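Side-chain contacts in aminopeptidase (Aneurinibacillus sp. AM-1, PDB 5IB9), which probably removes amino-terminal residues from peptides as a zinc-dependent exopeptidase of the M28 family, carrying a protease-associated domain beside its catalytic domain: residues D378-K382 / E383-N387; A364-E367 / P368-T372; D230-E233 / K234-G237. All blocks are in the same frame, centred on the assembly; numbering follows the deposited sequence.

How the interactions relate
Coming from the N terminus, interaction 3 (230-237) is met first, a tight turn within the loop between strand 222-228 and helix 238-256. Interaction 2 lies in the loop between strand 358-364 and helix 382-400, where 364-372 folds into two turns beside the bound inhibitor, and interaction 1 spans the end of that loop and the first turn of the helix. The three come in series, neither nested nor crossed. Interactions 2 and 3 pack directly, with Val-232 CG2 against His-371 CA and Ala-235 CB against Thr-372 O, which joins the two loops beside the zinc site. Interaction 1 joins on through Lys-379, whose CE lies 3.5 Å from Trp-369 NE1 of interaction 2.

Interaction 1: residues D378-K382 / E383-N387; sequences DKISK and EKLDN. With ZN (zinc ion), chain F; ZN (zinc ion), chain E; ZN (zinc ion), chain D.
Ser-381 and Lys-384 meet where the chain turns into its last helix: the serine OG accepts from Lys-384 N at 3.1 Å, with an N-H...O angle of 165°. Standing anti to the backbone nitrogen (chi1 167°), the hydroxyl lies beside the carbonyl carbon, within reach of Lys-384 N. Lys-384 CG touches the same oxygen, 3.5 Å from Ser-381 OG. The backbone oxygen of Ser-381 is used as well, taking Leu-385 N at 3.1 Å in a nearly straight bond. One residue on, Asp-386 N donates to Lys-382 O at 2.9 Å. This is a helix N-cap, with Ser-381 at the cap position of helix 382-400. With alanine in place of the serine, Lys-384 N would probably lose its capping acceptor, weakening the hold on the first turn. Just before the cap, Ile-380 CG2 touches Leu-385 CD1 at 3.7 Å, the two side chains crossing at about a right angle; both also pack on Ile-22 of helix 15-25. Lys-379 NZ is salt-bridged to Asp-378 OD1 at 2.8 Å, on the syn lone pair of that oxygen. The polar ends of Lys-382 and Lys-384 find partners outside the two segments. Lys-382 NZ forms a salt bridge with Glu-16, while Lys-384 NZ is held by the carbonyl oxygens of Ser-305 and Gly-309. The acidic side chains of the helix face zinc instead. Extended Glu-383 puts OE1 2.0 Å from one zinc ion. Asp-386 divides its carboxylate between two others, OD1 binding one at 2.0 Å, where Thr-13 is also a ligand, and OD2 binding a second, shared with Asp-390. One water bridges those two ions, and two more waters bind the zinc on OD1.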
loop_
_atom_site.group_PDB
_atom_site.type_symbol
_atom_site.label_atom_id
_atom_site.label_comp_id
_atom_site.label_asym_id
_atom_site.label_seq_id
_atom_site.Cartn_x
_atom_site.Cartn_y
_atom_site.Cartn_z
ATOM N N ASP A 378 21.532 -29.563 4.061
ATOM C CA ASP A 378 22.023 -30.852 3.481
ATOM C C ASP A 378 21.337 -31.271 2.171
ATOM O O ASP A 378 21.759 -32.230 1.510
ATOM C CB ASP A 378 22.021 -31.951 4.550
ATOM C CG ASP A 378 20.647 -32.403 4.950
ATOM O OD1 ASP A 378 19.633 -31.866 4.478
ATOM O OD2 ASP A 378 20.532 -33.379 5.777
ATOM N N LYS A 379 20.290 -30.543 1.739
ATOM C CA LYS A 379 19.769 -30.767 0.411
ATOM C C LYS A 379 20.340 -29.875 -0.663
ATOM O O LYS A 379 20.021 -30.090 -1.852
ATOM C CB LYS A 379 18.310 -30.571 0.408
ATOM C CG LYS A 379 17.530 -30.986 1.640
ATOM C CD LYS A 379 17.650 -32.572 1.731
ATOM C CE LYS A 379 16.590 -32.994 2.740
ATOM N NZ LYS A 379 16.945 -32.588 4.139
ATOM N N ILE A 380 21.238 -28.964 -0.299
ATOM C CA ILE A 380 21.765 -28.031 -1.265
ATOM C C ILE A 380 22.932 -28.585 -2.120
ATOM O O ILE A 380 23.889 -29.253 -1.622
ATOM C CB ILE A 380 22.193 -26.720 -0.546
ATOM C CG1 ILE A 380 20.948 -26.138 0.176
ATOM C CG2 ILE A 380 22.934 -25.791 -1.574
ATOM C CD1 ILE A 380 19.879 -25.522 -0.825
ATOM N N SER A 381 22.826 -28.314 -3.436
ATOM C CA SER A 381 23.847 -28.629 -4.389
ATOM C C SER A 381 24.635 -27.366 -4.795
ATOM O O SER A 381 24.079 -26.444 -5.454
ATOM C CB SER A 381 23.176 -29.231 -5.647
ATOM O OG SER A 381 24.207 -29.238 -6.646
ATOM N N LYS A 382 25.938 -27.318 -4.481
ATOM C CA LYS A 382 26.797 -26.251 -4.929
ATOM C C LYS A 382 26.852 -26.157 -6.456
ATOM O O LYS A 382 26.932 -25.072 -7.046
ATOM C CB LYS A 382 28.178 -26.411 -4.372
ATOM C CG LYS A 382 28.193 -26.234 -2.842
ATOM C CD LYS A 382 29.506 -26.810 -2.313
ATOM C CE LYS A 382 30.640 -25.854 -2.525
ATOM N NZ LYS A 382 31.760 -26.258 -1.476
ATOM N N GLU A 383 26.836 -27.352 -7.116
ATOM C CA GLU A 383 26.920 -27.292 -8.559
ATOM C C GLU A 383 25.712 -26.592 -9.197
ATOM O O GLU A 383 25.891 -25.852 -10.187
ATOM C CB GLU A 383 27.034 -28.737 -9.074
ATOM C CG GLU A 383 27.204 -28.946 -10.580
ATOM C CD GLU A 383 27.283 -30.429 -10.913
ATOM O OE1 GLU A 383 28.392 -30.899 -10.582
ATOM O OE2 GLU A 383 26.305 -31.003 -11.334
ATOM N N LYS A 384 24.538 -26.859 -8.650
ATOM C CA LYS A 384 23.276 -26.229 -9.126
ATOM C C LYS A 384 23.396 -24.739 -8.850
ATOM O O LYS A 384 23.038 -23.931 -9.718
ATOM C CB LYS A 384 22.027 -26.828 -8.530
ATOM C CG LYS A 384 21.835 -28.268 -9.068
ATOM C CD LYS A 384 20.512 -28.778 -8.578
ATOM C CE LYS A 384 19.442 -28.780 -9.585
ATOM N NZ LYS A 384 18.508 -29.878 -9.303
ATOM N N LEU A 385 23.755 -24.334 -7.635
ATOM C CA LEU A 385 23.844 -22.919 -7.326
ATOM C C LEU A 385 24.806 -22.251 -8.290
ATOM O O LEU A 385 24.524 -21.156 -8.825
ATOM C CB LEU A 385 24.441 -22.707 -5.906
ATOM C CG LEU A 385 23.530 -23.101 -4.767
ATOM C CD1 LEU A 385 24.394 -23.028 -3.489
ATOM C CD2 LEU A 385 22.280 -22.236 -4.587
ATOM N N ASP A 386 25.995 -22.834 -8.566
ATOM C CA ASP A 386 26.920 -22.268 -9.448
ATOM C C ASP A 386 26.337 -22.148 -10.882
ATOM O O ASP A 386 26.630 -21.161 -11.579
ATOM C CB ASP A 386 28.233 -23.122 -9.495
ATOM C CG ASP A 386 29.331 -22.456 -10.356
ATOM O OD1 ASP A 386 29.985 -21.483 -9.929
ATOM O OD2 ASP A 386 29.534 -22.896 -11.604
ATOM N N ASN A 387 25.582 -23.174 -11.335
ATOM C CA ASN A 387 25.087 -23.134 -12.681
ATOM C C ASN A 387 24.055 -22.021 -12.807
ATOM O O ASN A 387 24.047 -21.345 -13.833
ATOM C CB ASN A 387 24.402 -24.478 -12.935
ATOM C CG ASN A 387 23.789 -24.544 -14.363
ATOM O OD1 ASN A 387 24.527 -24.375 -15.360
ATOM N ND2 ASN A 387 22.539 -24.674 -14.441
HETATM ZN ZN ZN F . 28.358 -32.851 -10.726
HETATM ZN ZN ZN E . 31.669 -20.603 -10.467
HETATM ZN ZN ZN D . 30.302 -22.232 -13.077
HETATM O O HOH W 1 31.757 -21.306 -12.458
HETATM O O HOH W 2 30.854 -24.073 -13.920
HETATM O O HOH W 3 31.111 -23.406 -15.008
HETATM O O HOH W 4 32.717 -22.199 -9.677
HETATM O O HOH W 5 33.675 -19.691 -10.829
#

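Interaction 2: residues A364-E367 / P368-T372; sequences APVE and PWYHT. With ZN (zinc ion), chain B; BES (2-(3-amino-2-hydroxy-4-phenyl-butyrylamino)-4-methyl-pentanoic acid), chain H.
Tyr-370 meets Glu-367 and Val-366 across a type I beta turn running from Glu-367 to Tyr-370, in the loop that brings Tyr-370 and His-371 to the inhibitor and zinc of the M28 active site. At the root of the tyrosine, CB rests 3.6 Å from Glu-367 O, and Val-366 CG2 sits farther off at 4.3 Å. With CG anti to the backbone nitrogen (chi1 169°), the ring heads away from the turn and enters the pocket. There it is sandwiched: the His-371 ring lies over one face, offset toward the rim, and the inhibitor's phenyl group over the other. Along the ring, CE1 comes within 3.6 Å of inhibitor C8, and CZ within 3.4 Å of the same atom. At the tip, OH donates to inhibitor O3 at 3.0 Å, though the position of O3 is less certain. Val-366 CG1 adds a 3.6 Å contact with phenyl carbon C10. Next along the chain, His-371 NE2 binds the zinc at 2.0 Å, alongside Asp-240 and Glu-273. His-371 itself lies within a type II turn from Trp-369 to Thr-372, where Trp-369 O accepts both Thr-372 N and, at 2.7 Å, Thr-372 OG1, from one face of its plane.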
loop_
_atom_site.group_PDB
_atom_site.type_symbol
_atom_site.label_atom_id
_atom_site.label_comp_id
_atom_site.label_asym_id
_atom_site.label_seq_id
_atom_site.Cartn_x
_atom_site.Cartn_y
_atom_site.Cartn_z
ATOM N N ALA A 364 12.556 -27.176 -11.451
ATOM C CA ALA A 364 11.190 -27.757 -11.459
ATOM C C ALA A 364 11.252 -29.106 -12.189
ATOM O O ALA A 364 12.053 -29.335 -13.068
ATOM C CB ALA A 364 10.214 -26.808 -12.175
ATOM N N PRO A 365 10.443 -30.070 -11.711
ATOM C CA PRO A 365 9.563 -30.007 -10.555
ATOM C C PRO A 365 10.378 -29.841 -9.240
ATOM O O PRO A 365 11.545 -30.325 -9.098
ATOM C CB PRO A 365 8.806 -31.377 -10.615
ATOM C CG PRO A 365 9.763 -32.245 -11.335
ATOM C CD PRO A 365 10.411 -31.379 -12.390
ATOM N N VAL A 366 9.725 -29.186 -8.305
ATOM C CA VAL A 366 10.370 -28.829 -7.058
ATOM C C VAL A 366 10.552 -30.077 -6.179
ATOM O O VAL A 366 9.850 -31.099 -6.321
ATOM C CB VAL A 366 9.668 -27.737 -6.254
ATOM C CG1 VAL A 366 9.443 -26.441 -7.155
ATOM C CG2 VAL A 366 8.325 -28.201 -5.615
ATOM N N GLU A 367 11.478 -29.984 -5.258
ATOM C CA GLU A 367 11.793 -31.078 -4.316
ATOM C C GLU A 367 10.629 -31.354 -3.356
ATOM O O GLU A 367 9.701 -30.546 -3.168
ATOM C CB GLU A 367 13.011 -30.626 -3.553
ATOM C CG GLU A 367 12.664 -29.426 -2.636
ATOM C CD GLU A 367 13.100 -28.119 -3.237
ATOM O OE1 GLU A 367 13.043 -27.940 -4.469
ATOM O OE2 GLU A 367 13.629 -27.261 -2.442
ATOM N N PRO A 368 10.665 -32.516 -2.686
ATOM C CA PRO A 368 9.625 -32.812 -1.707
ATOM C C PRO A 368 9.681 -31.988 -0.418
ATOM O O PRO A 368 8.691 -31.983 0.350
ATOM C CB PRO A 368 9.926 -34.262 -1.328
ATOM C CG PRO A 368 10.776 -34.781 -2.407
ATOM C CD PRO A 368 11.600 -33.602 -2.898
ATOM N N TRP A 369 10.799 -31.259 -0.222
ATOM C CA TRP A 369 11.139 -30.607 1.068
ATOM C C TRP A 369 10.617 -29.168 1.164
ATOM O O TRP A 369 10.646 -28.565 2.242
ATOM C CB TRP A 369 12.638 -30.626 1.287
ATOM C CG TRP A 369 13.312 -31.872 0.828
ATOM C CD1 TRP A 369 14.374 -31.965 0.002
ATOM C CD2 TRP A 369 12.931 -33.218 1.178
ATOM N NE1 TRP A 369 14.746 -33.278 -0.171
ATOM C CE2 TRP A 369 13.848 -34.067 0.521
ATOM C CE3 TRP A 369 11.931 -33.752 2.006
ATOM C CZ2 TRP A 369 13.799 -35.467 0.630
ATOM C CZ3 TRP A 369 11.842 -35.162 2.093
ATOM C CH2 TRP A 369 12.797 -35.985 1.397
ATOM N N TYR A 370 10.042 -28.688 0.055
ATOM C CA TYR A 370 9.479 -27.399 -0.059
ATOM C C TYR A 370 8.459 -27.076 1.077
ATOM O O TYR A 370 7.543 -27.838 1.258
ATOM C CB TYR A 370 8.787 -27.491 -1.436
ATOM C CG TYR A 370 7.877 -26.358 -1.744
ATOM C CD1 TYR A 370 8.346 -25.085 -1.745
ATOM C CD2 TYR A 370 6.546 -26.585 -2.081
ATOM C CE1 TYR A 370 7.510 -24.008 -2.038
ATOM C CE2 TYR A 370 5.699 -25.524 -2.381
ATOM C CZ TYR A 370 6.200 -24.232 -2.329
ATOM O OH TYR A 370 5.360 -23.165 -2.629
ATOM N N HIS A 371 8.643 -26.008 1.863
ATOM C CA HIS A 371 7.742 -25.571 2.902
ATOM C C HIS A 371 7.695 -26.534 4.091
ATOM O O HIS A 371 6.791 -26.425 4.884
ATOM C CB HIS A 371 6.372 -25.199 2.376
ATOM C CG HIS A 371 6.357 -23.891 1.604
ATOM N ND1 HIS A 371 5.198 -23.321 1.148
ATOM C CD2 HIS A 371 7.383 -23.109 1.166
ATOM C CE1 HIS A 371 5.505 -22.184 0.488
ATOM N NE2 HIS A 371 6.821 -22.068 0.462
ATOM N N THR A 372 8.726 -27.309 4.229
ATOM C CA THR A 372 8.849 -28.319 5.365
ATOM C C THR A 372 10.046 -28.083 6.218
ATOM O O THR A 372 11.055 -27.484 5.792
ATOM C CB THR A 372 8.939 -29.817 4.834
ATOM O OG1 THR A 372 10.257 -30.117 4.438
ATOM C CG2 THR A 372 7.913 -30.122 3.746
HETATM ZN ZN ZN B . 7.814 -20.509 -0.432
HETATM N N2 BES H . 8.983 -20.459 -4.126
HETATM C C1 BES H . 7.545 -20.431 -3.859
HETATM C C6 BES H . 6.812 -20.451 -5.198
HETATM C C7 BES H . 6.845 -21.732 -6.025
HETATM C C8 BES H . 6.771 -23.025 -5.448
HETATM C C12 BES H . 6.914 -21.602 -7.430
HETATM C C9 BES H . 6.769 -24.161 -6.284
HETATM C C11 BES H . 6.918 -22.749 -8.272
HETATM C C10 BES H . 6.852 -24.023 -7.685
HETATM C C2 BES H . 7.187 -19.183 -3.043
HETATM O O2 BES H . 8.201 -19.208 -2.040
HETATM C C3 BES H . 5.852 -19.466 -2.445
HETATM O O3 BES H . 5.775 -20.372 -1.622
HETATM N N1 BES H . 4.845 -18.802 -2.897
HETATM C C4 BES H . 3.502 -19.109 -2.395
HETATM C C13 BES H . 2.616 -18.130 -3.146
HETATM C C14 BES H . 2.897 -16.656 -2.838
HETATM C C15 BES H . 1.812 -15.901 -3.596
HETATM C C16 BES H . 2.936 -16.302 -1.351
HETATM C C5 BES H . 2.996 -20.484 -2.813
HETATM O O1 BES H . 2.021 -20.989 -2.185
HETATM O O4 BES H . 3.500 -21.117 -3.758
#

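Interaction 3: residues D230-E233 / K234-G237; sequences DSVE and KAPG
A type II beta turn from Val-232 to Ala-235 reverses the chain here, and its first and last residues touch: Ala-235 N donates to Val-232 O at 3.1 Å, the nitrogen lying 38° out of the carbonyl plane. The side chains of these two also meet, Val-232 CG2 packing on Ala-235 CB at 3.5 Å. A second bond crosses the turn. Ser-231 OG, set between its backbone nitrogen and carbonyl carbon (chi1 69°), donates to Ala-235 O at 2.8 Å, almost straight along the carbonyl direction. Ser-231 CB also lies 3.8 Å from Gly-237 CA, and a beta carbon on Gly-237 would run into it. On the outer corner a water joins the tip of Glu-233 to the backbone, giving a hydrogen to OE2 at 3.2 Å and accepting from Lys-234 N at 2.8 Å. Arg-30 also holds the loop: its backbone nitrogen bonds to Ser-231 OG and its guanidinium to the carbonyl oxygens of Pro-236 and Gly-237. Val-232 packs on the zinc ligands Glu-273 and His-371. The turn thus sits between strand 222-228 and helix 238-256, with Asp-230 bonded to the backbone nitrogens of Glu-272 and Glu-273 just past strand 263-269.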
loop_
_atom_site.group_PDB
_atom_site.type_symbol
_atom_site.label_atom_id
_atom_site.label_comp_id
_atom_site.label_asym_id
_atom_site.label_seq_id
_atom_site.Cartn_x
_atom_site.Cartn_y
_atom_site.Cartn_z
ATOM N N ASP A 230 12.577 -14.257 3.467
ATOM C CA ASP A 230 11.747 -14.937 4.499
ATOM C C ASP A 230 11.458 -16.380 4.070
ATOM O O ASP A 230 11.596 -16.757 2.888
ATOM C CB ASP A 230 10.419 -14.218 4.667
ATOM C CG ASP A 230 9.526 -14.216 3.444
ATOM O OD1 ASP A 230 9.987 -13.955 2.279
ATOM O OD2 ASP A 230 8.320 -14.499 3.614
ATOM N N SER A 231 11.099 -17.147 5.131
ATOM C CA SER A 231 10.659 -18.540 4.838
ATOM C C SER A 231 9.391 -18.814 5.610
ATOM O O SER A 231 8.955 -17.997 6.385
ATOM C CB SER A 231 11.755 -19.568 5.201
ATOM O OG SER A 231 11.909 -19.613 6.617
ATOM N N VAL A 232 8.723 -19.918 5.256
ATOM C CA VAL A 232 7.471 -20.238 6.035
ATOM C C VAL A 232 7.784 -20.778 7.438
ATOM O O VAL A 232 8.905 -21.225 7.720
ATOM C CB VAL A 232 6.621 -21.271 5.261
ATOM C CG1 VAL A 232 6.182 -20.650 3.894
ATOM C CG2 VAL A 232 7.291 -22.643 5.099
ATOM N N GLU A 233 6.767 -20.695 8.304
ATOM C CA GLU A 233 6.885 -21.232 9.683
ATOM C C GLU A 233 7.479 -22.671 9.696
ATOM O O GLU A 233 7.076 -23.517 8.914
ATOM C CB GLU A 233 5.493 -21.335 10.311
ATOM C CG GLU A 233 4.863 -20.020 10.827
ATOM C CD GLU A 233 5.379 -19.566 12.219
ATOM O OE1 GLU A 233 5.044 -18.402 12.642
ATOM O OE2 GLU A 233 6.119 -20.359 12.889
ATOM N N LYS A 234 8.432 -22.904 10.574
ATOM C CA LYS A 234 9.104 -24.232 10.813
ATOM C C LYS A 234 10.004 -24.709 9.684
ATOM O O LYS A 234 10.652 -25.744 9.808
ATOM C CB LYS A 234 8.035 -25.339 11.149
ATOM C CG LYS A 234 7.315 -25.066 12.423
ATOM C CD LYS A 234 6.307 -26.172 12.801
ATOM C CE LYS A 234 5.331 -25.548 13.789
ATOM N NZ LYS A 234 3.985 -26.243 13.919
ATOM N N ALA A 235 10.103 -23.966 8.548
ATOM C CA ALA A 235 10.990 -24.368 7.509
ATOM C C ALA A 235 12.277 -23.559 7.568
ATOM O O ALA A 235 12.180 -22.318 7.458
ATOM C CB ALA A 235 10.340 -24.130 6.035
ATOM N N PRO A 236 13.439 -24.176 7.730
ATOM C CA PRO A 236 14.689 -23.494 7.722
ATOM C C PRO A 236 14.973 -22.685 6.422
ATOM O O PRO A 236 15.828 -21.750 6.434
ATOM C CB PRO A 236 15.763 -24.609 7.985
ATOM C CG PRO A 236 14.941 -25.670 8.876
ATOM C CD PRO A 236 13.649 -25.645 8.081
ATOM N N GLY A 237 14.282 -23.055 5.340
ATOM C CA GLY A 237 14.325 -22.190 4.143
ATOM C C GLY A 237 15.625 -22.212 3.448
ATOM O O GLY A 237 16.014 -21.168 2.886
HETATM O O HOH W 6 9.179 -21.290 12.731
#